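Local coordinates for thiamin pyrophosphokinase family protein (Enterococcus faecalis, PDB 3MEL) that probably transfers pyrophosphate from ATP to thiamine to make the cofactor thiamine diphosphate, which is bound in this crystal together with magnesium, at residues R3-A8 / E95-G100; Y23-G28 / L43-G48; R170-L175 / A188-I193. One frame throughout, in Å; residues are numbered along the deposited sequence.

Contact 1: R3-A8 / E95-G100; sequences RVLLVA and EMTIIG
Arg-3 to Val-7 and Glu-95 to Ile-99 pair residue for residue as parallel neighbours in the central sheet, on which the catalytic domain is built. The bonds zigzag between them: Leu-6 N gives its hydrogen to Thr-97 O at 2.8 Å, and Leu-6 O in turn accepts Ile-99 N at 3.0 Å. At the start of the strands Val-4 N reaches Glu-95 O over a longer 3.3 Å. Here the order of the Rossmann-like sheet reverses: from strand 3-7 the chain first builds outward on one flank, then returns to lay strand 95-99 on the other. Beside such a switch point folds of this type commonly bind ligands, and the side chain of Ala-8 lies about 5 Å from the bound thiamine diphosphate. Gly-100 suits this exit, its positive phi (83°) being easy for glycine. On one face Val-4 CB rests 3.8 Å from SE of Met-96, a selenomethionine whose chain bends at chi2 (-83°) and packs against Leu-84 and Leu-88 of helix 79-90. On the other, Leu-5 CD1 meets Thr-97 CG2 at 3.9 Å, a contact made by the methyl branch of the threonine, whose beta-branching suits a strand. Arg-3 and Glu-95 run alongside each other at the more exposed start of the two strands in a long salt bridge, NE to OE1 3.9 Å, while Glu-95 OE2 pairs with Arg-129.

Contact 2: Y23-G28 / L43-G48; sequences YDYFVG and LQLAVG
Phe-26 O is gripped by two backbone donors, Gln-44 N at 2.9 Å and Leu-45 N at 3.2 Å. Two bonds to one oxygen hold the chain where the second segment enters its strand. Beyond this shared acceptor the parallel pattern becomes regular: Gly-28 N donates to Leu-45 O at 2.7 Å, and Gly-28 O accepts Val-47 N at 3.0 Å. Glycine fits this place because, with no side chain on Gly-28, Leu-43 CD1 can settle 3.6 Å from Gly-28 N; a beta carbon there would collide with that methyl. On the other face Val-27 and Leu-45 project together, with CG1 of the valine 3.9 Å from CD2 of the leucine. Leu-45 CG is anti to the backbone N (chi1 -178°), and CD2 beyond it also meets the edge of the Tyr-25 ring, near the ring plane and 3.8 Å from CE2. The tyrosine oxygen reaches further along the same leucine, OH lying 3.4 Å from Leu-45 CB.

The two strands, 26-29 and 45-48, are joined through helix 32-37 in a beta-alpha-beta unit of the catalytic domain. That helix packs on the sheet through Leu-36, which touches both Phe-26 and Leu-43, an apolar layer suited to large hydrophobic residues. Across the sheet, helix 79-90 meets Val-47 through Leu-82 and Ala-83, a compact branched side chain against a small one. Both strands run toward magnesium ligands: Asp-30 follows the first, and Asp-49 comes directly after Gly-48, whose backbone angles call for glycine.

Contact 3: R170-L175 / A188-I193; sequences RRSKYL and ASNEFI
Lys-173 N donates to Glu-191 O at 2.8 Å, the shortest hydrogen bond between the two segments. Beside it the carboxamide of Asn-190 works in both directions. Its ND2 gives a hydrogen to Tyr-174 O at 3.1 Å, while OD1 accepts Glu-191 N of its own segment at 2.7 Å and, weakly, Lys-173 N. Asparagine suits this buried place because one short flat group can serve donors and acceptors on two segments; CG stands anti to the backbone N (chi1 -156°), on the way across to the 170-175 loop. At the surface the bent Lys-173 chain runs alongside Glu-191, and NZ comes 3.6 Å from OE1 in a salt bridge. Ser-172 OG turns back within its own loop, bonding Arg-170 O at 3.0 Å.

Packing completes the contact. The side chains of Tyr-174 and Asn-190 pass antiparallel to one another, the ring presenting its edge to OD1, which lies 3.6 Å from CD2. Ile-193 spreads over the loop backbone, its CG2 3.9 Å from Lys-173 CA.

The tyrosine hydroxyl is hydrogen-bonded to Glu-74 of the second subunit, and Ser-189 N to Asp-107 of that subunit. Glu-74 and Asp-107 adjoin Lys-75 and His-108, members of the thiamine diphosphate pocket, consistent with the thiamin pyrophosphokinase dimer, in which loops of the vitamin B1 binding domain meet the partner's catalytic domain.

Contacts 1 and 2 belong to one parallel block: strands 3-7 and 26-29 are neighbours, so the sheet runs unbroken from 45-48 to 95-99. Their centres lie 9 Å apart, and contact 2 is nested along the chain inside the loop closed by contact 1. Together they set the strand ends beside which magnesium and thiamine diphosphate bind. Contact 3 forms later in the chain, about 27 Å from contact 1 and 36 Å from contact 2, centre to centre. In the vitamin B1 binding domain it joins the mixed sheet's outermost strand, 185-190, to the loop after strand 167-170 of the small antiparallel sheet, and it faces the second subunit.

Contact 1: R3-A8 / E95-G100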
# COMPACT_ATOMS: atom_id res chain seq x y z
N ARG A 3 23.63 5.38 -9.54
CA ARG A 3 22.23 5.47 -9.17
C ARG A 3 21.39 5.92 -10.34
O ARG A 3 21.82 6.74 -11.14
CB ARG A 3 22.06 6.43 -8.01
CG ARG A 3 22.81 6.01 -6.79
CD ARG A 3 22.54 6.96 -5.66
NE ARG A 3 23.36 6.63 -4.50
CZ ARG A 3 24.51 7.24 -4.21
NH1 ARG A 3 24.96 8.21 -4.99
NH2 ARG A 3 25.19 6.87 -3.14
N VAL A 4 20.18 5.37 -10.46
CA VAL A 4 19.28 5.83 -11.49
C VAL A 4 18.00 6.31 -10.85
O VAL A 4 17.53 5.70 -9.92
CB VAL A 4 18.95 4.73 -12.48
CG1 VAL A 4 18.06 5.27 -13.58
CG2 VAL A 4 20.23 4.11 -13.05
N LEU A 5 17.45 7.41 -11.35
CA LEU A 5 16.21 7.95 -10.79
C LEU A 5 15.03 7.85 -11.76
O LEU A 5 15.12 8.36 -12.86
CB LEU A 5 16.41 9.41 -10.41
CG LEU A 5 15.15 10.07 -9.86
CD1 LEU A 5 14.91 9.58 -8.44
CD2 LEU A 5 15.27 11.56 -9.87
N LEU A 6 13.93 7.22 -11.34
CA LEU A 6 12.75 7.06 -12.20
C LEU A 6 11.55 7.87 -11.70
O LEU A 6 11.32 7.93 -10.51
CB LEU A 6 12.37 5.58 -12.34
CG LEU A 6 13.46 4.64 -12.84
CD1 LEU A 6 14.43 4.34 -11.70
CD2 LEU A 6 12.90 3.35 -13.40
N VAL A 7 10.80 8.49 -12.60
CA VAL A 7 9.72 9.40 -12.19
C VAL A 7 8.34 9.05 -12.80
O VAL A 7 8.07 9.30 -13.96
CB VAL A 7 10.08 10.86 -12.52
CG1 VAL A 7 9.07 11.80 -11.92
CG2 VAL A 7 11.49 11.18 -12.02
N ALA A 8 7.48 8.44 -11.99
CA ALA A 8 6.09 8.21 -12.36
C ALA A 8 5.33 9.53 -12.33
O ALA A 8 5.90 10.59 -12.07
CB ALA A 8 5.46 7.21 -11.44
N GLU A 95 21.45 1.39 -8.55
CA GLU A 95 20.41 1.42 -7.56
C GLU A 95 19.21 2.24 -8.01
O GLU A 95 19.24 3.47 -7.97
CB GLU A 95 20.97 2.01 -6.28
CG GLU A 95 19.98 2.07 -5.16
CD GLU A 95 20.27 3.19 -4.23
OE1 GLU A 95 20.19 4.36 -4.67
OE2 GLU A 95 20.59 2.91 -3.06
N MSE A 96 18.14 1.55 -8.39
CA MSE A 96 16.94 2.18 -8.94
C MSE A 96 16.02 2.81 -7.91
O MSE A 96 15.44 2.14 -7.07
CB MSE A 96 16.17 1.13 -9.71
CG MSE A 96 17.08 0.34 -10.62
SE MSE A 96 17.39 1.30 -12.30
CE MSE A 96 18.97 0.32 -12.87
N THR A 97 15.87 4.12 -8.00
CA THR A 97 15.01 4.85 -7.09
C THR A 97 13.77 5.28 -7.84
O THR A 97 13.85 6.01 -8.84
CB THR A 97 15.74 6.10 -6.55
OG1 THR A 97 16.93 5.70 -5.86
CG2 THR A 97 14.84 6.89 -5.62
N ILE A 98 12.62 4.82 -7.38
CA ILE A 98 11.38 5.15 -8.05
C ILE A 98 10.58 6.14 -7.25
O ILE A 98 10.08 5.81 -6.19
CB ILE A 98 10.54 3.91 -8.32
CG1 ILE A 98 11.34 2.89 -9.13
CG2 ILE A 98 9.26 4.28 -9.06
CD1 ILE A 98 10.50 1.69 -9.56
N ILE A 99 10.45 7.35 -7.75
CA ILE A 99 9.58 8.32 -7.10
C ILE A 99 8.37 8.65 -7.97
O ILE A 99 8.35 8.37 -9.17
CB ILE A 99 10.34 9.60 -6.73
CG1 ILE A 99 10.66 10.42 -7.98
CG2 ILE A 99 11.59 9.25 -5.93
CD1 ILE A 99 11.09 11.83 -7.71
N GLY A 100 7.34 9.23 -7.35
CA GLY A 100 6.17 9.70 -8.05
C GLY A 100 5.19 8.59 -8.29
O GLY A 100 4.24 8.76 -9.04

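Contact 2: Y23-G28 / L43-G48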
# COMPACT_ATOMS: atom_id res chain seq x y z
N TYR A 23 22.32 11.15 -8.92
CA TYR A 23 21.85 10.31 -10.02
C TYR A 23 22.68 10.49 -11.30
O TYR A 23 23.09 11.59 -11.63
CB TYR A 23 20.37 10.54 -10.27
CG TYR A 23 19.57 10.38 -9.02
CD1 TYR A 23 19.47 9.15 -8.39
CD2 TYR A 23 18.92 11.47 -8.45
CE1 TYR A 23 18.74 9.01 -7.21
CE2 TYR A 23 18.20 11.35 -7.28
CZ TYR A 23 18.11 10.11 -6.67
OH TYR A 23 17.39 10.00 -5.51
N ASP A 24 22.93 9.38 -11.98
CA ASP A 24 23.72 9.35 -13.20
C ASP A 24 22.85 9.17 -14.45
O ASP A 24 23.37 9.05 -15.55
CB ASP A 24 24.69 8.17 -13.16
CG ASP A 24 25.60 8.21 -11.96
OD1 ASP A 24 26.28 9.23 -11.76
OD2 ASP A 24 25.63 7.21 -11.23
N TYR A 25 21.53 9.14 -14.27
CA TYR A 25 20.62 8.82 -15.35
C TYR A 25 19.21 9.13 -14.86
O TYR A 25 18.81 8.68 -13.79
CB TYR A 25 20.74 7.34 -15.70
CG TYR A 25 20.15 6.93 -17.03
CD1 TYR A 25 20.69 7.41 -18.22
CD2 TYR A 25 19.07 6.04 -17.11
CE1 TYR A 25 20.16 7.03 -19.45
CE2 TYR A 25 18.54 5.66 -18.33
CZ TYR A 25 19.09 6.16 -19.50
OH TYR A 25 18.59 5.80 -20.72
N PHE A 26 18.45 9.90 -15.64
CA PHE A 26 17.11 10.28 -15.24
C PHE A 26 16.07 9.70 -16.19
O PHE A 26 16.16 9.86 -17.40
CB PHE A 26 16.97 11.80 -15.17
CG PHE A 26 17.79 12.44 -14.08
CD1 PHE A 26 17.19 13.14 -13.06
CD2 PHE A 26 19.18 12.34 -14.09
CE1 PHE A 26 17.95 13.75 -12.07
CE2 PHE A 26 19.94 12.94 -13.10
CZ PHE A 26 19.31 13.64 -12.08
N VAL A 27 15.07 9.03 -15.61
CA VAL A 27 14.06 8.29 -16.36
C VAL A 27 12.67 8.82 -16.08
O VAL A 27 12.23 8.86 -14.95
CB VAL A 27 14.11 6.80 -16.00
CG1 VAL A 27 13.16 6.00 -16.89
CG2 VAL A 27 15.51 6.27 -16.15
N GLY A 28 11.98 9.25 -17.14
CA GLY A 28 10.62 9.72 -17.01
C GLY A 28 9.68 8.58 -17.35
O GLY A 28 9.96 7.76 -18.22
N LEU A 43 16.13 14.62 -18.60
CA LEU A 43 15.25 13.55 -19.04
C LEU A 43 16.06 12.82 -20.06
O LEU A 43 16.30 13.34 -21.13
CB LEU A 43 13.98 14.11 -19.69
CG LEU A 43 13.04 13.11 -20.36
CD1 LEU A 43 12.52 12.09 -19.35
CD2 LEU A 43 11.89 13.84 -21.05
N GLN A 44 16.52 11.63 -19.72
CA GLN A 44 17.39 10.91 -20.63
C GLN A 44 16.72 9.67 -21.20
O GLN A 44 17.17 9.13 -22.23
CB GLN A 44 18.70 10.57 -19.94
CG GLN A 44 19.49 11.79 -19.53
CD GLN A 44 20.51 11.47 -18.48
OE1 GLN A 44 21.67 11.24 -18.78
NE2 GLN A 44 20.07 11.43 -17.25
N LEU A 45 15.66 9.22 -20.54
CA LEU A 45 14.88 8.06 -20.99
C LEU A 45 13.39 8.30 -20.72
O LEU A 45 13.01 8.52 -19.57
CB LEU A 45 15.36 6.78 -20.29
CG LEU A 45 14.71 5.44 -20.64
CD1 LEU A 45 14.91 5.08 -22.10
CD2 LEU A 45 15.25 4.33 -19.73
N ALA A 46 12.58 8.31 -21.78
CA ALA A 46 11.12 8.50 -21.63
C ALA A 46 10.34 7.22 -21.95
O ALA A 46 10.50 6.64 -23.02
CB ALA A 46 10.66 9.65 -22.48
N VAL A 47 9.52 6.76 -21.00
CA VAL A 47 8.84 5.47 -21.14
C VAL A 47 7.34 5.49 -20.83
O VAL A 47 6.88 6.17 -19.91
CB VAL A 47 9.49 4.39 -20.25
CG1 VAL A 47 9.26 3.02 -20.85
CG2 VAL A 47 10.96 4.64 -20.11
N GLY A 48 6.58 4.73 -21.60
CA GLY A 48 5.15 4.68 -21.41
C GLY A 48 4.40 4.62 -22.71
O GLY A 48 4.98 4.40 -23.75

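Contact 3: R170-L175 / A188-I193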
# COMPACT_ATOMS: atom_id res chain seq x y z
N ARG A 170 17.55 -6.48 15.98
CA ARG A 170 18.14 -5.76 17.11
C ARG A 170 18.34 -4.26 16.87
O ARG A 170 17.97 -3.72 15.82
CB ARG A 170 19.50 -6.36 17.50
CG ARG A 170 19.43 -7.76 18.10
CD ARG A 170 18.88 -7.76 19.53
NE ARG A 170 18.69 -9.13 20.02
CZ ARG A 170 17.53 -9.76 20.05
NH1 ARG A 170 16.42 -9.15 19.65
NH2 ARG A 170 17.46 -11.01 20.51
N ARG A 171 18.94 -3.61 17.87
CA ARG A 171 19.22 -2.18 17.84
C ARG A 171 18.00 -1.31 17.49
O ARG A 171 18.15 -0.15 17.09
CB ARG A 171 20.38 -1.87 16.90
CG ARG A 171 21.63 -2.71 17.13
CD ARG A 171 22.85 -1.91 16.71
NE ARG A 171 23.59 -2.46 15.57
CZ ARG A 171 24.42 -1.74 14.79
NH1 ARG A 171 24.60 -0.44 15.01
NH2 ARG A 171 25.06 -2.32 13.78
N SER A 172 16.81 -1.87 17.64
CA SER A 172 15.56 -1.14 17.45
C SER A 172 14.98 -0.77 18.81
O SER A 172 15.52 -1.16 19.84
CB SER A 172 14.54 -2.00 16.69
OG SER A 172 15.16 -2.71 15.63
N LYS A 173 13.88 -0.02 18.81
CA LYS A 173 13.17 0.30 20.04
C LYS A 173 12.10 -0.75 20.30
O LYS A 173 11.20 -0.54 21.09
CB LYS A 173 12.53 1.70 19.95
CG LYS A 173 11.77 2.19 21.18
CD LYS A 173 10.29 2.32 20.88
CE LYS A 173 9.58 3.20 21.89
NZ LYS A 173 10.31 4.49 22.08
N TYR A 174 12.22 -1.88 19.62
CA TYR A 174 11.28 -3.00 19.72
C TYR A 174 11.94 -4.16 19.02
O TYR A 174 12.50 -4.01 17.93
CB TYR A 174 9.96 -2.71 19.03
CG TYR A 174 9.07 -1.74 19.75
CD1 TYR A 174 8.49 -2.07 20.96
CD2 TYR A 174 8.77 -0.51 19.20
CE1 TYR A 174 7.66 -1.19 21.63
CE2 TYR A 174 7.95 0.39 19.86
CZ TYR A 174 7.40 0.04 21.07
OH TYR A 174 6.57 0.94 21.72
N LEU A 175 11.89 -5.33 19.63
CA LEU A 175 12.68 -6.44 19.14
C LEU A 175 11.81 -7.64 18.79
O LEU A 175 10.70 -7.80 19.30
CB LEU A 175 13.74 -6.84 20.18
CG LEU A 175 14.58 -5.74 20.86
CD1 LEU A 175 15.58 -6.38 21.82
CD2 LEU A 175 15.29 -4.84 19.87
N ALA A 188 5.25 -2.41 12.12
CA ALA A 188 5.37 -1.01 11.78
C ALA A 188 5.54 -0.19 13.04
O ALA A 188 5.38 -0.70 14.14
CB ALA A 188 4.13 -0.57 11.05
N SER A 189 5.89 1.08 12.87
CA SER A 189 6.05 2.03 13.98
C SER A 189 7.16 1.66 14.96
O SER A 189 7.20 2.14 16.08
CB SER A 189 4.72 2.25 14.70
OG SER A 189 3.68 2.52 13.76
N ASN A 190 8.09 0.83 14.52
CA ASN A 190 9.33 0.65 15.26
C ASN A 190 10.18 1.92 15.16
O ASN A 190 9.92 2.78 14.32
CB ASN A 190 10.08 -0.56 14.72
CG ASN A 190 11.02 -1.15 15.72
OD1 ASN A 190 11.37 -0.49 16.69
ND2 ASN A 190 11.43 -2.39 15.51
N GLU A 191 11.18 2.07 16.02
CA GLU A 191 12.07 3.23 16.00
C GLU A 191 13.54 2.85 16.10
O GLU A 191 13.90 1.79 16.61
CB GLU A 191 11.73 4.22 17.11
CG GLU A 191 10.36 4.84 17.02
CD GLU A 191 10.05 5.72 18.22
OE1 GLU A 191 10.99 6.06 18.96
OE2 GLU A 191 8.88 6.09 18.43
N PHE A 192 14.40 3.73 15.59
CA PHE A 192 15.83 3.59 15.74
C PHE A 192 16.21 4.07 17.13
O PHE A 192 15.68 5.08 17.61
CB PHE A 192 16.56 4.44 14.71
CG PHE A 192 16.55 3.86 13.34
CD1 PHE A 192 17.53 2.96 12.95
CD2 PHE A 192 15.56 4.21 12.42
CE1 PHE A 192 17.53 2.42 11.68
CE2 PHE A 192 15.55 3.67 11.14
CZ PHE A 192 16.54 2.77 10.77
N ILE A 193 17.12 3.36 17.79
CA ILE A 193 17.71 3.88 19.01
C ILE A 193 19.11 4.45 18.71
O ILE A 193 19.55 5.42 19.34
CB ILE A 193 17.72 2.86 20.17
CG1 ILE A 193 18.47 1.58 19.78
CG2 ILE A 193 16.29 2.54 20.64
CD1 ILE A 193 18.48 0.54 20.89